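Local structure of TRAP dicarboxylate transporter-DctP subunit (Desulfovibrio desulfuricans subsp. desulfuricans, 4NHB) at residues A[89-94]-A[238-243]; A[32-37]-A[70-75]; A[139-144]-A[257-262]; A[46-51]-A[64-69]. The protein binds sn-glycerol-3-phosphate in a cleft and, as a periplasmic solute-binding subunit of the TRAP family, probably delivers it to a membrane transporter. All coordinates share one frame; numbering follows the deposited sequence.

Interaction 1. Residues A[89-94]-A[238-243]. With G3P (sn-glycerol-3-phosphate), chain P.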
# COMPACT_ATOMS: atom_id res chain seq x y z
N MET A 89 3.27 -5.72 15.96
CA MET A 89 3.00 -4.81 14.86
C MET A 89 3.13 -5.43 13.48
O MET A 89 3.76 -6.47 13.31
CB MET A 89 3.96 -3.63 14.95
CG MET A 89 3.72 -2.81 16.18
SD MET A 89 4.77 -1.33 16.19
CE MET A 89 4.12 -0.37 14.82
N CYS A 90 2.54 -4.77 12.48
CA CYS A 90 2.72 -5.22 11.09
C CYS A 90 2.53 -4.03 10.17
O CYS A 90 1.87 -3.07 10.54
CB CYS A 90 1.75 -6.36 10.72
SG CYS A 90 0.01 -5.98 10.61
N ALA A 91 3.16 -4.09 8.99
CA ALA A 91 2.97 -3.09 7.94
C ALA A 91 2.22 -3.75 6.80
O ALA A 91 2.66 -4.79 6.28
CB ALA A 91 4.31 -2.59 7.43
N THR A 92 1.10 -3.16 6.40
CA THR A 92 0.37 -3.68 5.26
C THR A 92 -0.56 -2.59 4.72
O THR A 92 -0.58 -1.46 5.27
CB THR A 92 -0.35 -5.01 5.62
OG1 THR A 92 -0.71 -5.70 4.42
CG2 THR A 92 -1.61 -4.78 6.43
N GLY A 93 -1.30 -2.92 3.67
CA GLY A 93 -2.20 -2.00 3.04
C GLY A 93 -3.68 -2.41 3.06
O GLY A 93 -4.23 -2.77 4.11
N THR A 94 -4.32 -2.32 1.90
CA THR A 94 -5.77 -2.53 1.86
C THR A 94 -6.18 -4.01 1.99
O THR A 94 -7.37 -4.37 1.80
CB THR A 94 -6.37 -1.95 0.58
OG1 THR A 94 -5.66 -2.51 -0.53
CG2 THR A 94 -6.30 -0.40 0.57
N HIS A 238 0.06 2.28 2.48
CA HIS A 238 0.16 1.34 3.60
C HIS A 238 0.17 2.02 4.97
O HIS A 238 0.22 3.24 5.06
CB HIS A 238 1.40 0.49 3.43
CG HIS A 238 1.24 -0.62 2.43
ND1 HIS A 238 2.03 -1.74 2.45
CD2 HIS A 238 0.37 -0.78 1.40
CE1 HIS A 238 1.67 -2.55 1.47
NE2 HIS A 238 0.68 -1.99 0.81
N SER A 239 0.13 1.22 6.03
CA SER A 239 0.14 1.72 7.41
C SER A 239 0.94 0.82 8.29
O SER A 239 1.13 -0.34 7.99
CB SER A 239 -1.26 1.80 8.01
OG SER A 239 -2.11 2.51 7.16
N LEU A 240 1.40 1.38 9.39
CA LEU A 240 1.89 0.56 10.49
C LEU A 240 0.70 0.30 11.41
O LEU A 240 -0.01 1.24 11.83
CB LEU A 240 3.02 1.25 11.27
CG LEU A 240 4.25 1.70 10.47
CD1 LEU A 240 5.25 2.33 11.43
CD2 LEU A 240 4.88 0.55 9.70
N TYR A 241 0.45 -0.97 11.67
CA TYR A 241 -0.66 -1.36 12.54
C TYR A 241 -0.10 -1.91 13.83
O TYR A 241 0.94 -2.56 13.80
CB TYR A 241 -1.48 -2.43 11.87
CG TYR A 241 -2.26 -2.00 10.64
CD1 TYR A 241 -1.69 -2.03 9.38
CD2 TYR A 241 -3.59 -1.58 10.74
CE1 TYR A 241 -2.41 -1.65 8.26
CE2 TYR A 241 -4.30 -1.19 9.64
CZ TYR A 241 -3.74 -1.23 8.40
OH TYR A 241 -4.50 -0.87 7.28
N ILE A 242 -0.78 -1.67 14.95
CA ILE A 242 -0.32 -2.19 16.22
C ILE A 242 -1.42 -2.96 16.95
O ILE A 242 -2.59 -2.59 16.89
CB ILE A 242 0.24 -1.09 17.13
CG1 ILE A 242 0.79 -1.69 18.40
CG2 ILE A 242 -0.82 -0.00 17.44
CD1 ILE A 242 1.95 -0.87 19.02
N ASN A 243 -1.06 -4.07 17.58
CA ASN A 243 -2.04 -4.81 18.34
C ASN A 243 -2.62 -3.87 19.39
O ASN A 243 -1.87 -3.30 20.19
CB ASN A 243 -1.40 -5.99 19.03
CG ASN A 243 -2.39 -6.75 19.88
OD1 ASN A 243 -2.62 -6.41 21.03
ND2 ASN A 243 -3.03 -7.74 19.29
O1 G3P P . -2.27 -2.04 -0.36
C1 G3P P . -2.49 -3.17 -1.16
C2 G3P P . -1.25 -3.47 -2.00
O2 G3P P . -0.16 -3.69 -1.15
C3 G3P P . -1.51 -4.73 -2.85
O1P G3P P . -0.71 -4.67 -3.99
O4P G3P P . 1.47 -4.85 -2.93
O2P G3P P . 0.27 -6.98 -3.65
O3P G3P P . 1.28 -5.48 -5.37
P G3P P . 0.66 -5.56 -3.98
O HOH W 1 -3.17 0.37 5.52
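Strands 89-92 and 238-243 run antiparallel; the axes of these short segments approach to 4.7 Å with 157° between chain directions. Two hydrogen-bonded pairs join them. Cys90 and Tyr241 exchange two backbone hydrogen bonds, the one from Tyr241 N to Cys90 O (2.8 Å) being almost straight; Thr92 and Ser239 do the same, with a longer bond from Thr92 N to Ser239 O (3.2 Å). Met89 and Ala91 share one face of the sheet with Leu240 and Ile242. The bent Met89 chain crosses Ile242 obliquely, CG lying 3.8 Å from Ile242 CG1, and ends with CE beside Leu240 CB. On the other face the Tyr241 ring turns its edge to the carbonyl oxygens of Cys90 and Thr92, while Thr92 CG2 touches CE1. A water donates to Thr92 O and Ser239 OG and hydrogen-bonds Tyr241 OH; the serine hydroxyl's main partner is Asn144 O, and the tyrosine hydroxyl also hydrogen-bonds Thr96. This strand pair belongs to the central sheet of a periplasmic-binding-protein fold, and its end opens into the ligand pocket. There Gly93 CA sits over one face of the His238 imidazole, 3.7 Å from the centroid, in a CH-pi contact. The ring edge faces the ligand: His238 NE2 is hydrogen-bonded to O2 of sn-glycerol-3-phosphate at 2.7 Å, with Glu43 holding ND1, and Thr94 N donates to the ligand's O1 at 3.1 Å.

Interaction 2. Residues A[32-37]-A[70-75]. With G3P (sn-glycerol-3-phosphate), chain P.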
# COMPACT_ATOMS: atom_id res chain seq x y z
N LYS A 32 7.95 -6.91 17.70
CA LYS A 32 8.16 -7.61 16.45
C LYS A 32 7.17 -7.05 15.46
O LYS A 32 5.99 -6.95 15.76
CB LYS A 32 7.89 -9.08 16.63
CG LYS A 32 8.52 -9.72 17.87
CD LYS A 32 9.72 -10.52 17.51
CE LYS A 32 10.47 -11.00 18.76
NZ LYS A 32 10.30 -12.45 19.00
N MET A 33 7.68 -6.66 14.30
CA MET A 33 6.90 -6.12 13.21
C MET A 33 7.16 -6.89 11.94
O MET A 33 8.31 -7.02 11.51
CB MET A 33 7.32 -4.68 12.95
CG MET A 33 6.38 -3.92 12.06
SD MET A 33 7.04 -2.31 11.65
CE MET A 33 7.30 -1.54 13.24
N ALA A 34 6.10 -7.35 11.31
CA ALA A 34 6.24 -8.04 10.04
C ALA A 34 5.76 -7.16 8.91
O ALA A 34 4.89 -6.32 9.08
CB ALA A 34 5.43 -9.31 10.05
N GLY A 35 6.34 -7.40 7.74
CA GLY A 35 5.89 -6.76 6.51
C GLY A 35 6.05 -7.66 5.32
O GLY A 35 6.39 -8.83 5.45
N MET A 36 5.81 -7.08 4.14
CA MET A 36 5.57 -7.86 2.93
C MET A 36 6.47 -7.42 1.81
O MET A 36 6.38 -7.98 0.71
CB MET A 36 4.09 -7.74 2.48
CG MET A 36 3.70 -6.33 2.09
SD MET A 36 1.97 -6.24 1.45
CE MET A 36 2.18 -7.02 -0.16
N LYS A 37 7.35 -6.45 2.09
CA LYS A 37 8.17 -5.85 1.03
C LYS A 37 9.68 -6.05 1.25
O LYS A 37 10.15 -6.27 2.37
CB LYS A 37 7.85 -4.35 0.82
CG LYS A 37 6.41 -4.02 0.44
CD LYS A 37 5.99 -4.68 -0.90
CE LYS A 37 4.52 -4.37 -1.23
NZ LYS A 37 4.15 -4.77 -2.63
N SER A 70 7.72 -10.70 3.77
CA SER A 70 6.96 -11.87 4.16
C SER A 70 7.79 -12.92 4.95
O SER A 70 7.42 -14.08 5.02
CB SER A 70 6.29 -12.49 2.93
OG SER A 70 5.29 -11.62 2.43
N GLN A 71 8.86 -12.49 5.59
CA GLN A 71 9.64 -13.37 6.48
C GLN A 71 8.84 -14.07 7.59
O GLN A 71 9.22 -15.15 8.02
CB GLN A 71 10.80 -12.64 7.11
CG GLN A 71 12.04 -12.60 6.24
CD GLN A 71 13.07 -11.64 6.77
OE1 GLN A 71 13.20 -11.44 7.98
NE2 GLN A 71 13.82 -11.02 5.86
N LEU A 72 7.78 -13.46 8.08
CA LEU A 72 6.96 -14.12 9.12
C LEU A 72 5.65 -14.55 8.53
O LEU A 72 4.63 -14.56 9.21
CB LEU A 72 6.72 -13.22 10.33
CG LEU A 72 7.99 -12.97 11.17
CD1 LEU A 72 7.73 -12.05 12.33
CD2 LEU A 72 8.52 -14.30 11.65
N GLY A 73 5.68 -14.84 7.23
CA GLY A 73 4.45 -15.15 6.51
C GLY A 73 3.94 -14.03 5.59
O GLY A 73 4.39 -12.88 5.63
N LYS A 74 2.99 -14.38 4.75
CA LYS A 74 2.37 -13.42 3.86
C LYS A 74 1.26 -12.67 4.62
O LYS A 74 1.01 -12.99 5.78
CB LYS A 74 1.79 -14.13 2.64
CG LYS A 74 2.81 -14.86 1.78
CD LYS A 74 2.19 -15.29 0.45
CE LYS A 74 2.98 -16.41 -0.23
NZ LYS A 74 2.97 -17.68 0.56
N GLU A 75 0.61 -11.70 3.98
CA GLU A 75 -0.23 -10.73 4.71
C GLU A 75 -1.30 -11.42 5.57
O GLU A 75 -1.47 -11.08 6.73
CB GLU A 75 -0.91 -9.77 3.75
CG GLU A 75 0.05 -8.95 2.87
CD GLU A 75 0.20 -9.54 1.48
OE1 GLU A 75 0.74 -10.64 1.36
OE2 GLU A 75 -0.22 -8.91 0.49
O1 G3P P . -2.27 -2.04 -0.36
C1 G3P P . -2.49 -3.17 -1.16
C2 G3P P . -1.25 -3.47 -2.00
O2 G3P P . -0.16 -3.69 -1.15
C3 G3P P . -1.51 -4.73 -2.85
O1P G3P P . -0.71 -4.67 -3.99
O4P G3P P . 1.47 -4.85 -2.93
O2P G3P P . 0.27 -6.98 -3.65
O3P G3P P . 1.28 -5.48 -5.37
P G3P P . 0.66 -5.56 -3.98
O HOH W 2 6.32 -11.07 7.31
O HOH W 3 5.62 -10.50 0.16
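Met36 carries CG in the crowded position between its backbone N and carbonyl carbon (chi1 64°) and bends at chi3, while Glu75 bends at chi2 (99°); together these turns bring the thioether end of one against the carboxylate of the other. Met36 lies in the loop after strand 30-34 and Glu75 in the first turn of helix 75-84, which follows the turn after the parallel strand 63-67; here a periplasmic-binding-protein domain meets its ligand. Met36 and Glu75 cross obliquely: SD lies 3.6 Å from Glu75 CG, and the terminal methyl CE reaches Glu75 OE2 at 3.1 Å, a close approach. Gln95, another pocket residue, hydrogen-bonds the same oxygen and so anchors the carboxylate from outside the pair. Met36 CE also lies near the phosphate of sn-glycerol-3-phosphate, so this methyl lines the pocket.

The backbones are joined by one hydrogen bond, from Ser70 N to Gly35 O (2.8 Å), whose donor approaches in the carbonyl plane on a lone pair. Ser70 opens a type I beta turn closed by a bond from Gly73 N to Ser70 O. One water connects Gly35 O with Leu72 N and Gly73 O, and a second lies between Met36 O and Ser70 OG. Farther out, Ala34 CB rests on Leu72 CB at 4.1 Å. Lys37 takes no part in the turn contact; its chain bends at chi2 and then extends to the ligand, with Asp215 as a second charged partner. Its NZ ends 2.7 Å from phosphate oxygen O4P.

Interaction 3. Residues A[139-144]-A[257-262]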
# COMPACT_ATOMS: atom_id res chain seq x y z
N GLY A 139 -9.11 -5.44 16.29
CA GLY A 139 -8.14 -5.58 17.36
C GLY A 139 -6.84 -4.86 17.02
O GLY A 139 -5.88 -4.97 17.77
N LEU A 140 -6.83 -4.11 15.90
CA LEU A 140 -5.65 -3.36 15.47
C LEU A 140 -5.92 -1.86 15.47
O LEU A 140 -7.04 -1.40 15.23
CB LEU A 140 -5.22 -3.77 14.05
CG LEU A 140 -4.94 -5.27 13.83
CD1 LEU A 140 -4.68 -5.57 12.41
CD2 LEU A 140 -3.80 -5.73 14.65
N ARG A 141 -4.86 -1.10 15.69
CA ARG A 141 -4.91 0.34 15.66
C ARG A 141 -4.03 0.76 14.51
O ARG A 141 -2.87 0.37 14.44
CB ARG A 141 -4.36 0.88 16.96
CG ARG A 141 -4.49 2.35 17.22
CD ARG A 141 -4.03 2.56 18.68
NE ARG A 141 -4.25 3.89 19.22
CZ ARG A 141 -5.28 4.24 19.97
NH1 ARG A 141 -6.23 3.37 20.27
NH2 ARG A 141 -5.38 5.48 20.41
N THR A 142 -4.59 1.56 13.61
CA THR A 142 -3.85 2.07 12.47
C THR A 142 -3.06 3.32 12.86
O THR A 142 -3.67 4.35 13.19
CB THR A 142 -4.87 2.40 11.38
OG1 THR A 142 -5.74 1.26 11.19
CG2 THR A 142 -4.18 2.73 10.06
N LEU A 143 -1.74 3.27 12.85
CA LEU A 143 -0.94 4.37 13.42
C LEU A 143 -0.58 5.47 12.42
O LEU A 143 -0.21 6.58 12.81
CB LEU A 143 0.34 3.83 14.05
CG LEU A 143 0.21 3.00 15.34
CD1 LEU A 143 1.57 2.39 15.74
CD2 LEU A 143 -0.37 3.83 16.49
N ASN A 144 -0.61 5.16 11.13
CA ASN A 144 -0.26 6.16 10.16
C ASN A 144 -0.76 5.75 8.77
O ASN A 144 -1.45 4.74 8.63
CB ASN A 144 1.26 6.42 10.18
CG ASN A 144 2.10 5.21 9.76
OD1 ASN A 144 1.58 4.19 9.27
ND2 ASN A 144 3.40 5.30 10.01
N TRP A 257 5.21 8.07 22.38
CA TRP A 257 6.42 7.79 21.61
C TRP A 257 6.19 6.91 20.37
O TRP A 257 6.81 7.13 19.34
CB TRP A 257 7.42 7.07 22.46
CG TRP A 257 7.91 7.79 23.64
CD1 TRP A 257 7.94 9.13 23.82
CD2 TRP A 257 8.45 7.20 24.82
NE1 TRP A 257 8.47 9.42 25.06
CE2 TRP A 257 8.80 8.25 25.69
CE3 TRP A 257 8.67 5.88 25.23
CZ2 TRP A 257 9.36 8.02 26.94
CZ3 TRP A 257 9.23 5.65 26.46
CH2 TRP A 257 9.57 6.72 27.31
N ILE A 258 5.36 5.87 20.53
CA ILE A 258 4.98 4.99 19.41
C ILE A 258 4.30 5.83 18.32
O ILE A 258 4.67 5.77 17.15
CB ILE A 258 4.03 3.88 19.88
CG1 ILE A 258 4.81 2.82 20.66
CG2 ILE A 258 3.35 3.19 18.71
CD1 ILE A 258 3.94 1.72 21.21
N GLU A 259 3.30 6.61 18.73
CA GLU A 259 2.57 7.50 17.85
C GLU A 259 3.45 8.54 17.14
O GLU A 259 3.28 8.80 15.95
CB GLU A 259 1.50 8.24 18.66
CG GLU A 259 0.24 7.43 18.96
CD GLU A 259 -0.54 8.06 20.11
OE1 GLU A 259 -1.70 7.66 20.32
OE2 GLU A 259 -0.01 8.97 20.79
N GLU A 260 4.37 9.15 17.87
CA GLU A 260 5.29 10.11 17.27
C GLU A 260 6.24 9.43 16.29
O GLU A 260 6.49 9.94 15.19
CB GLU A 260 6.11 10.81 18.37
N ALA A 261 6.79 8.28 16.68
CA ALA A 261 7.64 7.50 15.77
C ALA A 261 6.89 7.09 14.49
O ALA A 261 7.45 7.18 13.39
CB ALA A 261 8.20 6.30 16.46
N ALA A 262 5.62 6.72 14.62
CA ALA A 262 4.82 6.38 13.41
C ALA A 262 4.61 7.61 12.55
O ALA A 262 4.69 7.53 11.32
CB ALA A 262 3.50 5.77 13.78
O HOH W 4 0.52 7.66 15.36
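One direct hydrogen bond spans the two segments: Asn144 ND2 donates to Ala262 O over 2.9 Å, and the N-H points almost straight at the oxygen (170°). The acceptor lies within the plane of the Asn144 amide, yet the nitrogen stands above the plane of the Ala262 carbonyl, 38° out of it. Asn144 holds CG in the crowded position between its backbone N and carbonyl carbon (chi1 64°). The other end of the amide, OD1, accepts from Leu240 N, so bonds at both ends fix its rotation and tie the helix to strand 235-243. A water forms a second link, donating to Leu143 O and to Glu259 O. The guanidinium edge of Arg141 faces Glu259, but NH2 and OE1 remain 4.3 Å apart, too far for a salt bridge.

Leu143 supplies the apolar part. Its CB meets Ala262 CB at 3.7 Å, and the CD1 branch extends along the helix by one turn to touch Ile258 CG2 at 3.6 Å, the two side chains crossing obliquely. The contact thus fastens the end of strand 140-142 and the residues just after it to the long helix 252-286, in a part of the solute-binding fold set back from the ligand. Strand 140-142 pairs antiparallel with strand 235-243, helix 244-248 touches Arg141 and Glu259, and helix 42-57 packs against Ala261.

Interaction 4. Residues A[46-51]-A[64-69]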
# COMPACT_ATOMS: atom_id res chain seq x y z
N GLY A 46 10.18 2.57 5.89
CA GLY A 46 9.27 3.06 6.90
C GLY A 46 9.36 2.33 8.22
O GLY A 46 9.42 2.96 9.27
N MET A 47 9.35 1.01 8.16
CA MET A 47 9.42 0.15 9.33
C MET A 47 10.68 0.38 10.13
O MET A 47 10.63 0.52 11.37
CB MET A 47 9.39 -1.31 8.85
CG MET A 47 8.03 -1.67 8.24
SD MET A 47 8.06 -3.19 7.25
CE MET A 47 8.01 -4.30 8.62
N HIS A 48 11.80 0.43 9.44
CA HIS A 48 13.07 0.64 10.12
C HIS A 48 13.11 2.03 10.76
O HIS A 48 13.59 2.20 11.89
CB HIS A 48 14.24 0.48 9.15
CG HIS A 48 14.50 -0.93 8.73
ND1 HIS A 48 14.91 -1.92 9.61
CD2 HIS A 48 14.41 -1.53 7.51
CE1 HIS A 48 15.06 -3.05 8.95
NE2 HIS A 48 14.76 -2.84 7.68
N LEU A 49 12.61 3.04 10.03
CA LEU A 49 12.67 4.41 10.54
C LEU A 49 11.81 4.47 11.79
O LEU A 49 12.23 5.06 12.78
CB LEU A 49 12.21 5.47 9.51
CG LEU A 49 13.03 5.79 8.27
CD1 LEU A 49 12.20 6.63 7.28
CD2 LEU A 49 14.31 6.50 8.65
N PHE A 50 10.63 3.86 11.75
CA PHE A 50 9.81 3.79 12.97
C PHE A 50 10.58 3.20 14.13
O PHE A 50 10.45 3.67 15.28
CB PHE A 50 8.56 2.95 12.76
CG PHE A 50 7.87 2.56 14.04
CD1 PHE A 50 6.89 3.37 14.59
CD2 PHE A 50 8.19 1.38 14.68
CE1 PHE A 50 6.23 3.02 15.76
CE2 PHE A 50 7.55 1.03 15.87
CZ PHE A 50 6.55 1.84 16.39
N GLY A 51 11.35 2.16 13.83
CA GLY A 51 12.11 1.46 14.84
C GLY A 51 13.18 2.37 15.40
O GLY A 51 13.35 2.48 16.63
N VAL A 64 12.78 -2.60 18.30
CA VAL A 64 11.89 -3.10 17.26
C VAL A 64 12.64 -4.04 16.35
O VAL A 64 13.67 -3.69 15.75
CB VAL A 64 11.34 -1.95 16.43
CG1 VAL A 64 10.39 -2.47 15.33
CG2 VAL A 64 10.64 -0.97 17.34
N GLN A 65 12.11 -5.24 16.19
CA GLN A 65 12.67 -6.18 15.24
C GLN A 65 11.80 -6.26 14.02
O GLN A 65 10.63 -6.62 14.11
CB GLN A 65 12.82 -7.57 15.87
CG GLN A 65 13.95 -7.59 16.92
CD GLN A 65 14.03 -8.89 17.70
OE1 GLN A 65 13.55 -9.93 17.26
NE2 GLN A 65 14.61 -8.83 18.89
N VAL A 66 12.42 -6.00 12.87
CA VAL A 66 11.71 -5.85 11.61
C VAL A 66 11.88 -7.10 10.78
O VAL A 66 12.99 -7.53 10.52
CB VAL A 66 12.23 -4.63 10.84
CG1 VAL A 66 11.63 -4.60 9.44
CG2 VAL A 66 11.93 -3.38 11.64
N PHE A 67 10.75 -7.69 10.39
CA PHE A 67 10.72 -8.87 9.53
C PHE A 67 10.04 -8.61 8.19
O PHE A 67 8.86 -8.90 8.02
CB PHE A 67 9.97 -10.00 10.23
CG PHE A 67 10.58 -10.41 11.56
CD1 PHE A 67 10.24 -9.75 12.73
CD2 PHE A 67 11.51 -11.45 11.63
CE1 PHE A 67 10.80 -10.12 13.92
CE2 PHE A 67 12.05 -11.83 12.81
CZ PHE A 67 11.71 -11.19 13.96
N PRO A 68 10.78 -8.05 7.23
CA PRO A 68 10.14 -7.69 5.97
C PRO A 68 10.01 -8.84 5.00
O PRO A 68 10.35 -9.98 5.30
CB PRO A 68 11.16 -6.71 5.37
CG PRO A 68 12.42 -7.24 5.80
CD PRO A 68 12.23 -7.89 7.15
N ASN A 69 9.52 -8.51 3.81
CA ASN A 69 9.52 -9.45 2.69
C ASN A 69 8.83 -10.79 3.04
O ASN A 69 9.30 -11.89 2.69
CB ASN A 69 10.96 -9.63 2.21
CG ASN A 69 11.02 -10.11 0.79
OD1 ASN A 69 10.08 -9.93 0.01
ND2 ASN A 69 12.11 -10.79 0.45
O HOH W 5 14.59 -0.16 17.35
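Val66 CG1 lies over one face of the His48 imidazole, offset toward the rim and 4.1 Å from the ring centroid, in a CH-pi contact. His48 CE1 also meets Val66 CB, at 3.8 Å, and the ring is tethered by a hydrogen bond from NE2 to Glu39. The phenyl group of Phe50 meets the strand obliquely through a single corner, CE2 to Val64 CG2, the two side chains crossing at about a right angle. Both contacts lie within the beta-alpha-beta unit formed by strand 30-34, helix 42-57 and strand 63-67, part of the periplasmic-binding-protein fold. The helix segment covers the strand in nearly the opposite chain direction (173°), with the axes 8.5 Å apart.

Val66 is gripped by two helix residues. While His48 covers it from one direction, Met47 bends at chi3 (79°) to set its terminal CE against the same CG1 methyl, 3.7 Å away; this methyl is anti to the Val66 backbone N. Met47 and Phe50 also touch Met33 of strand 30-34 and Leu240 of strand 235-243, so the helix spans several strands of the sheet. Near the other end of the contact the helix comes closer to the strand at Gly51, where the lack of a side chain leaves the backbone itself to pack: Gly51 CA rests on Val64 CG2 at 3.8 Å.

In the fold
Interactions 1, 2 and 4 share neighbouring strands of one sheet: 89-92 and 63-67 flank 30-34, while interaction 3 joins on through strand 235-243. Interaction 1 is wholly buried and rests on backbone pairing; the other three are partly buried. Interaction 2 depends on a turn, waters and a single backbone hydrogen bond, and together with interaction 1 it reaches the ligand. Interactions 3 and 4 set helices 252-286 and 42-57 against the sheet, the former with a hydrogen bond from a side-chain amide, the latter without a direct hydrogen bond. Phe50 connects these layers, touching Leu240 and Met89 of interaction 1, Met33 of interaction 2 and the helix backbone of interaction 3.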